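Local coordinates for protein BsaWI endonuclease (Geobacillus stearothermophilus, PDB 4ZSF) that probably cuts double-stranded DNA as a metal-dependent restriction endonuclease of the PD-(D/E)XK family, at residues M1-C7 and S39-F44; T10-F15 and K31-T36. One frame throughout, in Å; residues are numbered along the deposited sequence. Where two conformers were deposited one is given.

Contact 1: residues M1-C7 and S39-F44; sequences MNFFEYC and SAMREF
F44 lays its ring against the first turn of helix 3-22. One face receives the backbone of F3, whose CA stands 3.5 Å from the ring centroid and only 8° off the normal, a CH-pi contact, while M1 O approaches the ring edge. Y6 comes in beside it, its CB 3.5 Å from F44 CE2, the two ring planes turned 58° apart. With CG anti to the backbone N (chi1 179°), the tyrosine reaches across to the other helix, where E43 CB lies over one face. Y6 OH comes within 2.5 Å of S39 OG, a hydrogen bond so short that its exact length is doubtful, as S39 is modelled in two conformers. Tyrosine suits this place: its ring packs on carbons of A40 and F44, and its hydroxyl ends at the S39 side chain. Further in, A40 is small and C7 SG lies 3.7 Å from A40 CB; both residues also touch helix 49-65. Behind F3 stands a capping box: N2 OD1 accepts from E5 N at 2.9 Å, and E5 OE1 takes the N-H of N2 on its anti side. This is the packing at the open end of an antiparallel helical hairpin, where helix 3-22 starts and helix 25-43 ends.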
ATOM      1  N   MET A   1      -5.279 -17.401  35.335  1.00 49.34           N
ATOM      2  CA  MET A   1      -5.223 -16.435  34.249  1.00 46.46           C
ATOM      3  C   MET A   1      -5.028 -17.180  32.936  1.00 42.17           C
ATOM      4  O   MET A   1      -4.091 -17.954  32.826  1.00 43.22           O
ATOM      5  CB  MET A   1      -4.070 -15.452  34.476  1.00 48.69           C
ATOM      6  CG  MET A   1      -4.105 -14.230  33.586  1.00 44.26           C
ATOM      7  SD  MET A   1      -3.354 -12.758  34.326  1.00 56.85           S
ATOM      8  CE  MET A   1      -1.905 -13.534  35.046  1.00 76.80           C
ATOM      9  N   ASN A   2      -5.882 -16.960  31.949  1.00 37.36           N
ATOM     10  CA  ASN A   2      -5.656 -17.562  30.632  1.00 36.20           C
ATOM     11  C   ASN A   2      -4.700 -16.643  29.837  1.00 33.30           C
ATOM     12  O   ASN A   2      -4.342 -15.575  30.342  1.00 30.60           O
ATOM     13  CB  ASN A   2      -6.971 -17.799  29.885  1.00 35.89           C
ATOM     14  CG  ASN A   2      -7.749 -16.524  29.625  1.00 39.41           C
ATOM     15  OD1 ASN A   2      -7.252 -15.613  29.020  1.00 38.43           O
ATOM     16  ND2 ASN A   2      -9.024 -16.494  30.042  1.00 44.44           N
ATOM     17  N   PHE A   3      -4.282 -17.056  28.635  1.00 31.27           N
ATOM     18  CA  PHE A   3      -3.200 -16.310  27.949  1.00 30.27           C
ATOM     19  C   PHE A   3      -3.698 -14.938  27.545  1.00 29.09           C
ATOM     20  O   PHE A   3      -2.910 -13.982  27.439  1.00 29.02           O
ATOM     21  CB  PHE A   3      -2.683 -17.074  26.700  1.00 28.76           C
ATOM     22  CG  PHE A   3      -3.611 -17.006  25.516  1.00 28.21           C
ATOM     23  CD1 PHE A   3      -3.478 -15.996  24.563  1.00 28.70           C
ATOM     24  CD2 PHE A   3      -4.591 -17.985  25.314  1.00 29.06           C
ATOM     25  CE1 PHE A   3      -4.313 -15.916  23.462  1.00 27.33           C
ATOM     26  CE2 PHE A   3      -5.450 -17.907  24.226  1.00 27.82           C
ATOM     27  CZ  PHE A   3      -5.317 -16.872  23.284  1.00 29.55           C
ATOM     28  N   PHE A   4      -4.990 -14.840  27.230  1.00 29.65           N
ATOM     29  CA  PHE A   4      -5.519 -13.582  26.732  1.00 32.17           C
ATOM     30  C   PHE A   4      -5.538 -12.537  27.862  1.00 33.13           C
ATOM     31  O   PHE A   4      -5.082 -11.403  27.664  1.00 31.18           O
ATOM     32  CB  PHE A   4      -6.908 -13.768  26.122  1.00 33.35           C
ATOM     33  CG  PHE A   4      -7.460 -12.536  25.518  1.00 34.41           C
ATOM     34  CD1 PHE A   4      -8.118 -11.600  26.302  1.00 41.05           C
ATOM     35  CD2 PHE A   4      -7.371 -12.317  24.178  1.00 38.86           C
ATOM     36  CE1 PHE A   4      -8.636 -10.422  25.728  1.00 40.55           C
ATOM     37  CE2 PHE A   4      -7.914 -11.139  23.597  1.00 39.03           C
ATOM     38  CZ  PHE A   4      -8.535 -10.211  24.394  1.00 38.90           C
ATOM     39  N   GLU A   5      -6.051 -12.930  29.037  1.00 30.76           N
ATOM     40  CA  GLU A   5      -6.003 -12.083  30.229  1.00 31.03           C
ATOM     41  C   GLU A   5      -4.591 -11.685  30.574  1.00 28.73           C
ATOM     42  O   GLU A   5      -4.346 -10.547  30.965  1.00 28.28           O
ATOM     43  CB  GLU A   5      -6.615 -12.797  31.437  1.00 39.33           C
ATOM     44  CG  GLU A   5      -8.046 -13.206  31.176  1.00 42.89           C
ATOM     45  CD  GLU A   5      -8.626 -14.066  32.325  1.00 48.74           C
ATOM     46  OE1 GLU A   5      -7.986 -15.042  32.792  1.00 45.59           O
ATOM     47  OE2 GLU A   5      -9.742 -13.743  32.759  1.00 54.05           O
ATOM     48  N   TYR A   6      -3.676 -12.632  30.477  1.00 26.99           N
ATOM     49  CA  TYR A   6      -2.287 -12.380  30.780  1.00 27.81           C
ATOM     50  C   TYR A   6      -1.742 -11.297  29.822  1.00 25.24           C
ATOM     51  O   TYR A   6      -0.990 -10.412  30.245  1.00 24.26           O
ATOM     52  CB  TYR A   6      -1.451 -13.657  30.648  1.00 25.57           C
ATOM     53  CG  TYR A   6       0.007 -13.430  30.935  1.00 25.50           C
ATOM     54  CD1 TYR A   6       0.468 -13.405  32.236  1.00 29.31           C
ATOM     55  CD2 TYR A   6       0.914 -13.168  29.907  1.00 29.03           C
ATOM     56  CE1 TYR A   6       1.817 -13.157  32.534  1.00 32.21           C
ATOM     57  CE2 TYR A   6       2.254 -12.925  30.191  1.00 26.95           C
ATOM     58  CZ  TYR A   6       2.697 -12.935  31.493  1.00 31.84           C
ATOM     59  OH  TYR A   6       4.014 -12.709  31.761  1.00 36.84           O
ATOM     60  N   CYS A   7      -2.078 -11.414  28.550  1.00 23.97           N
ATOM     61  CA  CYS A   7      -1.500 -10.444  27.556  1.00 24.60           C
ATOM     62  C   CYS A   7      -2.040  -9.060  27.801  1.00 26.38           C
ATOM     63  O   CYS A   7      -1.303  -8.070  27.722  1.00 23.63           O
ATOM     64  CB  CYS A   7      -1.807 -10.833  26.125  1.00 26.11           C
ATOM     65  SG  CYS A   7      -0.806 -12.215  25.596  1.00 26.22           S
ATOM     66  N   SER A  39       7.005 -12.868  26.937  0.53 21.32           N
ATOM     67  CA  SER A  39       6.576 -13.313  28.270  0.53 22.15           C
ATOM     68  C   SER A  39       5.444 -14.312  28.190  0.53 23.43           C
ATOM     69  O   SER A  39       5.437 -15.350  28.890  0.53 25.46           O
ATOM     70  CB  SER A  39       6.140 -12.107  29.110  0.53 23.01           C
ATOM     71  OG  SER A  39       6.091 -12.472  30.478  0.53 27.02           O
ATOM     72  N   ALA A  40       4.490 -14.019  27.318  1.00 20.87           N
ATOM     73  CA  ALA A  40       3.313 -14.878  27.149  1.00 23.40           C
ATOM     74  C   ALA A  40       3.682 -16.165  26.478  1.00 25.48           C
ATOM     75  O   ALA A  40       3.086 -17.214  26.801  1.00 28.07           O
ATOM     76  CB  ALA A  40       2.223 -14.157  26.310  1.00 20.02           C
ATOM     77  N   MET A  41       4.603 -16.108  25.489  1.00 20.87           N
ATOM     78  CA  MET A  41       5.018 -17.382  24.891  1.00 23.00           C
ATOM     79  C   MET A  41       5.714 -18.244  25.939  1.00 27.51           C
ATOM     80  O   MET A  41       5.625 -19.463  25.892  1.00 29.81           O
ATOM     81  CB  MET A  41       5.934 -17.149  23.710  1.00 22.80           C
ATOM     82  CG  MET A  41       5.147 -16.700  22.464  1.00 26.65           C
ATOM     83  SD  MET A  41       6.176 -16.558  20.975  1.00 32.74           S
ATOM     84  CE  MET A  41       7.288 -15.291  21.473  1.00 35.29           C
ATOM     85  N   ARG A  42       6.431 -17.638  26.872  1.00 26.87           N
ATOM     86  CA  ARG A  42       6.930 -18.435  28.002  1.00 29.03           C
ATOM     87  C   ARG A  42       5.875 -18.903  28.986  1.00 30.21           C
ATOM     88  O   ARG A  42       5.929 -20.037  29.451  1.00 32.03           O
ATOM     89  CB  ARG A  42       8.014 -17.651  28.750  1.00 27.91           C
ATOM     90  CG  ARG A  42       9.236 -17.390  27.829  1.00 24.71           C
ATOM     91  CD  ARG A  42      10.251 -16.441  28.489  1.00 25.57           C
ATOM     92  NE  ARG A  42      11.495 -16.315  27.717  1.00 28.02           N
ATOM     93  CZ  ARG A  42      12.344 -15.286  27.786  1.00 28.73           C
ATOM     94  NH1 ARG A  42      12.114 -14.270  28.615  1.00 31.25           N
ATOM     95  NH2 ARG A  42      13.444 -15.305  27.056  1.00 30.23           N
ATOM     96  N   GLU A  43       4.972 -18.041  29.408  1.00 29.10           N
ATOM     97  CA  GLU A  43       3.969 -18.456  30.381  1.00 31.47           C
ATOM     98  C   GLU A  43       2.964 -19.425  29.796  1.00 30.41           C
ATOM     99  O   GLU A  43       2.306 -20.198  30.553  1.00 30.86           O
ATOM    100  CB  GLU A  43       3.223 -17.234  30.924  1.00 35.73           C
ATOM    101  CG  GLU A  43       4.116 -16.275  31.690  1.00 39.45           C
ATOM    102  CD  GLU A  43       4.643 -16.859  32.985  1.00 46.03           C
ATOM    103  OE1 GLU A  43       3.966 -17.726  33.570  1.00 46.14           O
ATOM    104  OE2 GLU A  43       5.752 -16.453  33.386  1.00 52.05           O
ATOM    105  N   PHE A  44       2.804 -19.376  28.473  1.00 25.72           N
ATOM    106  CA  PHE A  44       1.803 -20.216  27.777  1.00 28.64           C
ATOM    107  C   PHE A  44       2.393 -20.926  26.542  1.00 28.27           C
ATOM    108  O   PHE A  44       2.019 -20.661  25.397  1.00 28.43           O
ATOM    109  CB  PHE A  44       0.577 -19.379  27.374  1.00 26.19           C
ATOM    110  CG  PHE A  44      -0.101 -18.751  28.543  1.00 30.12           C
ATOM    111  CD1 PHE A  44      -1.143 -19.413  29.194  1.00 27.76           C
ATOM    112  CD2 PHE A  44       0.335 -17.498  29.039  1.00 29.62           C
ATOM    113  CE1 PHE A  44      -1.761 -18.841  30.300  1.00 33.07           C
ATOM    114  CE2 PHE A  44      -0.288 -16.921  30.139  1.00 30.35           C
ATOM    115  CZ  PHE A  44      -1.348 -17.601  30.767  1.00 32.85           C
TER

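Contact 2: residues T10-F15 and K31-T36; sequences TYAKIF and KAIRDT
I14 and A32 meet where helices 3-22 and 25-43 approach to 8.4 Å between the axes of these segments. The isoleucine is a knob in a hole formed by K31, A32, D35 and T36, and its two branches share the work. CG2, set anti to the backbone N, lies 3.6 Å from A32 CA, whereas CG1, on the side of the backbone N (chi1 -64°), carries CD1 forward to D35 CB, also at 3.6 Å. The two branches of this beta-branched residue thus touch different walls, CG2 on A32 and CD1 on D35. K31 and D35, two of the hole's residues, are linked by a salt bridge, K31 NZ to D35 OD2 2.6 Å, at the syn lone pair of the carboxylate.

A32 suits its place by being small: its methyl CB fits between the two helices, 3.5 Å from Y11 CD2 and 3.9 Å from F15 CB. The Y11 ring meets I33 CG1 at its edge, and its OH is hydrogen-bonded to H60 and R63 of helix 49-65.

T36 folds its hydroxyl back onto its own helix, giving a 2.6 Å hydrogen bond from T36 OG1 to A32 O, which also accepts from T36 N. T36 OG1 itself lies 3.2 Å from Y11 CA. A valine here would probably leave A32 O without its second donor and press a methyl against the Y11 backbone.

One knob-into-hole (I14) and an alanine at the nearest backbone approach, A32 by F15, let the two arms of this splayed, roughly antiparallel helical hairpin come close; they are the first two helices of the chain.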
ATOM      1  N   THR A  10      -0.419  -7.705  31.031  1.00 20.84           N
ATOM      2  CA  THR A  10       1.022  -7.541  30.917  1.00 21.76           C
ATOM      3  C   THR A  10       1.407  -6.393  29.971  1.00 20.79           C
ATOM      4  O   THR A  10       2.312  -5.591  30.291  1.00 19.96           O
ATOM      5  CB  THR A  10       1.669  -8.861  30.464  1.00 24.57           C
ATOM      6  OG1 THR A  10       1.379  -9.889  31.449  1.00 26.64           O
ATOM      7  CG2 THR A  10       3.189  -8.721  30.266  1.00 26.65           C
ATOM      8  N   TYR A  11       0.707  -6.300  28.827  1.00 18.82           N
ATOM      9  CA  TYR A  11       0.970  -5.172  27.885  1.00 19.77           C
ATOM     10  C   TYR A  11       0.754  -3.829  28.648  1.00 22.27           C
ATOM     11  O   TYR A  11       1.559  -2.905  28.558  1.00 22.25           O
ATOM     12  CB  TYR A  11       0.043  -5.277  26.703  1.00 19.11           C
ATOM     13  CG  TYR A  11       0.075  -4.037  25.839  1.00 17.73           C
ATOM     14  CD1 TYR A  11      -0.782  -2.988  26.133  1.00 22.51           C
ATOM     15  CD2 TYR A  11       0.963  -3.915  24.778  1.00 19.70           C
ATOM     16  CE1 TYR A  11      -0.773  -1.819  25.372  1.00 22.33           C
ATOM     17  CE2 TYR A  11       0.992  -2.751  24.002  1.00 19.13           C
ATOM     18  CZ  TYR A  11       0.122  -1.710  24.337  1.00 22.21           C
ATOM     19  OH  TYR A  11       0.117  -0.555  23.619  1.00 23.77           O
ATOM     20  N   ALA A  12      -0.351  -3.753  29.376  1.00 21.70           N
ATOM     21  CA  ALA A  12      -0.687  -2.520  30.086  1.00 26.63           C
ATOM     22  C   ALA A  12       0.366  -2.209  31.117  1.00 24.11           C
ATOM     23  O   ALA A  12       0.785  -1.060  31.230  1.00 24.04           O
ATOM     24  CB  ALA A  12      -2.083  -2.615  30.733  1.00 27.82           C
ATOM     25  N   LYS A  13       0.823  -3.222  31.862  1.00 23.52           N
ATOM     26  CA  LYS A  13       1.839  -2.987  32.890  1.00 25.39           C
ATOM     27  C   LYS A  13       3.160  -2.514  32.322  1.00 24.14           C
ATOM     28  O   LYS A  13       3.768  -1.565  32.823  1.00 24.15           O
ATOM     29  CB  LYS A  13       2.097  -4.269  33.701  1.00 28.75           C
ATOM     30  CG  LYS A  13       3.192  -4.090  34.786  1.00 35.78           C
ATOM     31  CD  LYS A  13       3.283  -5.353  35.663  1.00 43.18           C
ATOM     32  CE  LYS A  13       4.034  -5.079  36.977  1.00 46.63           C
ATOM     33  N   ILE A  14       3.636  -3.202  31.286  1.00 20.52           N
ATOM     34  CA  ILE A  14       4.934  -2.874  30.722  1.00 21.64           C
ATOM     35  C   ILE A  14       4.832  -1.522  30.029  1.00 23.27           C
ATOM     36  O   ILE A  14       5.762  -0.705  30.140  1.00 21.49           O
ATOM     37  CB  ILE A  14       5.435  -3.954  29.719  1.00 20.55           C
ATOM     38  CG1 ILE A  14       5.670  -5.319  30.468  1.00 21.05           C
ATOM     39  CG2 ILE A  14       6.737  -3.477  28.967  1.00 21.25           C
ATOM     40  CD1 ILE A  14       5.964  -6.468  29.523  1.00 20.83           C
ATOM     41  N   PHE A  15       3.710  -1.248  29.367  1.00 18.25           N
ATOM     42  CA  PHE A  15       3.619   0.076  28.708  1.00 21.57           C
ATOM     43  C   PHE A  15       3.728   1.194  29.750  1.00 24.27           C
ATOM     44  O   PHE A  15       4.526   2.156  29.599  1.00 21.03           O
ATOM     45  CB  PHE A  15       2.295   0.260  27.949  1.00 19.70           C
ATOM     46  CG  PHE A  15       2.157   1.660  27.436  1.00 20.23           C
ATOM     47  CD1 PHE A  15       2.827   2.029  26.283  1.00 19.52           C
ATOM     48  CD2 PHE A  15       1.456   2.615  28.166  1.00 22.70           C
ATOM     49  CE1 PHE A  15       2.761   3.335  25.819  1.00 20.34           C
ATOM     50  CE2 PHE A  15       1.393   3.919  27.733  1.00 23.25           C
ATOM     51  CZ  PHE A  15       2.068   4.294  26.562  1.00 19.61           C
ATOM     52  N   LYS A  31       8.201  -1.720  23.204  1.00 16.19           N
ATOM     53  CA  LYS A  31       8.686  -2.585  24.283  1.00 16.17           C
ATOM     54  C   LYS A  31       7.579  -3.443  24.883  1.00 17.21           C
ATOM     55  O   LYS A  31       7.773  -4.636  25.116  1.00 18.21           O
ATOM     56  CB  LYS A  31       9.335  -1.739  25.373  1.00 17.50           C
ATOM     57  CG  LYS A  31       9.941  -2.655  26.478  1.00 22.93           C
ATOM     58  CD  LYS A  31      10.837  -1.826  27.431  1.00 23.11           C
ATOM     59  CE  LYS A  31      11.435  -2.743  28.607  1.00 30.49           C
ATOM     60  NZ  LYS A  31      12.129  -3.968  28.049  1.00 33.58           N
ATOM     61  N   ALA A  32       6.407  -2.846  25.118  1.00 15.41           N
ATOM     62  CA  ALA A  32       5.262  -3.610  25.654  1.00 16.88           C
ATOM     63  C   ALA A  32       4.834  -4.717  24.676  1.00 18.88           C
ATOM     64  O   ALA A  32       4.491  -5.828  25.102  1.00 20.10           O
ATOM     65  CB  ALA A  32       4.058  -2.627  25.920  1.00 17.28           C
ATOM     66  N   ILE A  33       4.843  -4.427  23.371  1.00 16.25           N
ATOM     67  CA  ILE A  33       4.458  -5.464  22.416  1.00 15.66           C
ATOM     68  C   ILE A  33       5.456  -6.635  22.427  1.00 19.04           C
ATOM     69  O   ILE A  33       5.081  -7.819  22.568  1.00 19.38           O
ATOM     70  CB  ILE A  33       4.330  -4.891  21.014  1.00 17.43           C
ATOM     71  CG1 ILE A  33       3.104  -3.982  20.965  1.00 16.96           C
ATOM     72  CG2 ILE A  33       4.119  -6.022  19.939  1.00 19.06           C
ATOM     73  CD1 ILE A  33       3.158  -3.022  19.665  1.00 17.24           C
ATOM     74  N   ARG A  34       6.726  -6.286  22.306  1.00 15.74           N
ATOM     75  CA  ARG A  34       7.809  -7.278  22.228  1.00 18.63           C
ATOM     76  C   ARG A  34       7.860  -8.104  23.501  1.00 20.57           C
ATOM     77  O   ARG A  34       7.932  -9.350  23.486  1.00 18.25           O
ATOM     78  CB  ARG A  34       9.107  -6.456  21.994  1.00 24.24           C
ATOM     79  CG  ARG A  34      10.425  -7.065  21.836  1.00 35.03           C
ATOM     80  CD  ARG A  34      11.309  -5.869  21.303  1.00 36.36           C
ATOM     81  NE  ARG A  34      11.713  -4.948  22.368  1.00 36.39           N
ATOM     82  CZ  ARG A  34      11.684  -3.599  22.354  1.00 31.85           C
ATOM     83  NH1 ARG A  34      11.224  -2.873  21.334  1.00 31.08           N
ATOM     84  NH2 ARG A  34      12.117  -2.962  23.439  1.00 32.87           N
ATOM     85  N   ASP A  35       7.841  -7.409  24.633  1.00 17.22           N
ATOM     86  CA  ASP A  35       8.054  -8.140  25.904  1.00 19.64           C
ATOM     87  C   ASP A  35       6.821  -8.902  26.342  1.00 21.27           C
ATOM     88  O   ASP A  35       6.922  -9.948  27.014  1.00 20.20           O
ATOM     89  CB  ASP A  35       8.493  -7.148  26.998  1.00 19.85           C
ATOM     90  CG  ASP A  35       9.960  -6.686  26.834  1.00 26.53           C
ATOM     91  OD1 ASP A  35      10.678  -7.050  25.842  1.00 29.24           O
ATOM     92  OD2 ASP A  35      10.358  -5.878  27.699  1.00 32.81           O
ATOM     93  N   THR A  36       5.641  -8.437  25.936  1.00 17.99           N
ATOM     94  CA  THR A  36       4.435  -9.201  26.273  1.00 17.97           C
ATOM     95  C   THR A  36       4.428 -10.465  25.408  1.00 18.64           C
ATOM     96  O   THR A  36       4.078 -11.526  25.919  1.00 19.58           O
ATOM     97  CB  THR A  36       3.156  -8.388  26.059  1.00 19.06           C
ATOM     98  OG1 THR A  36       3.226  -7.239  26.930  1.00 19.94           O
ATOM     99  CG2 THR A  36       1.881  -9.234  26.428  1.00 18.46           C
TER

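Overall arrangement
Both contacts join helix 3-22 to helix 25-43, with contact 2 nearer the turn of the hairpin and contact 1 at its open end. Their centres are 12 Å apart, and they meet directly where C7 O touches T36 CG2 at 3.6 Å. Helix 49-65 packs on both, and the second subunit reaches each: M94 of that subunit packs on M41 of segment 39-44, and its E93 forms a salt bridge with R34 of segment 31-36. The centres of contacts 1 and 2 lie about 42 and 36 Å from the centre of the chain, away from the calcium-binding residue D239. Their nearest atoms are about 15 and 8 Å from the bound DNA.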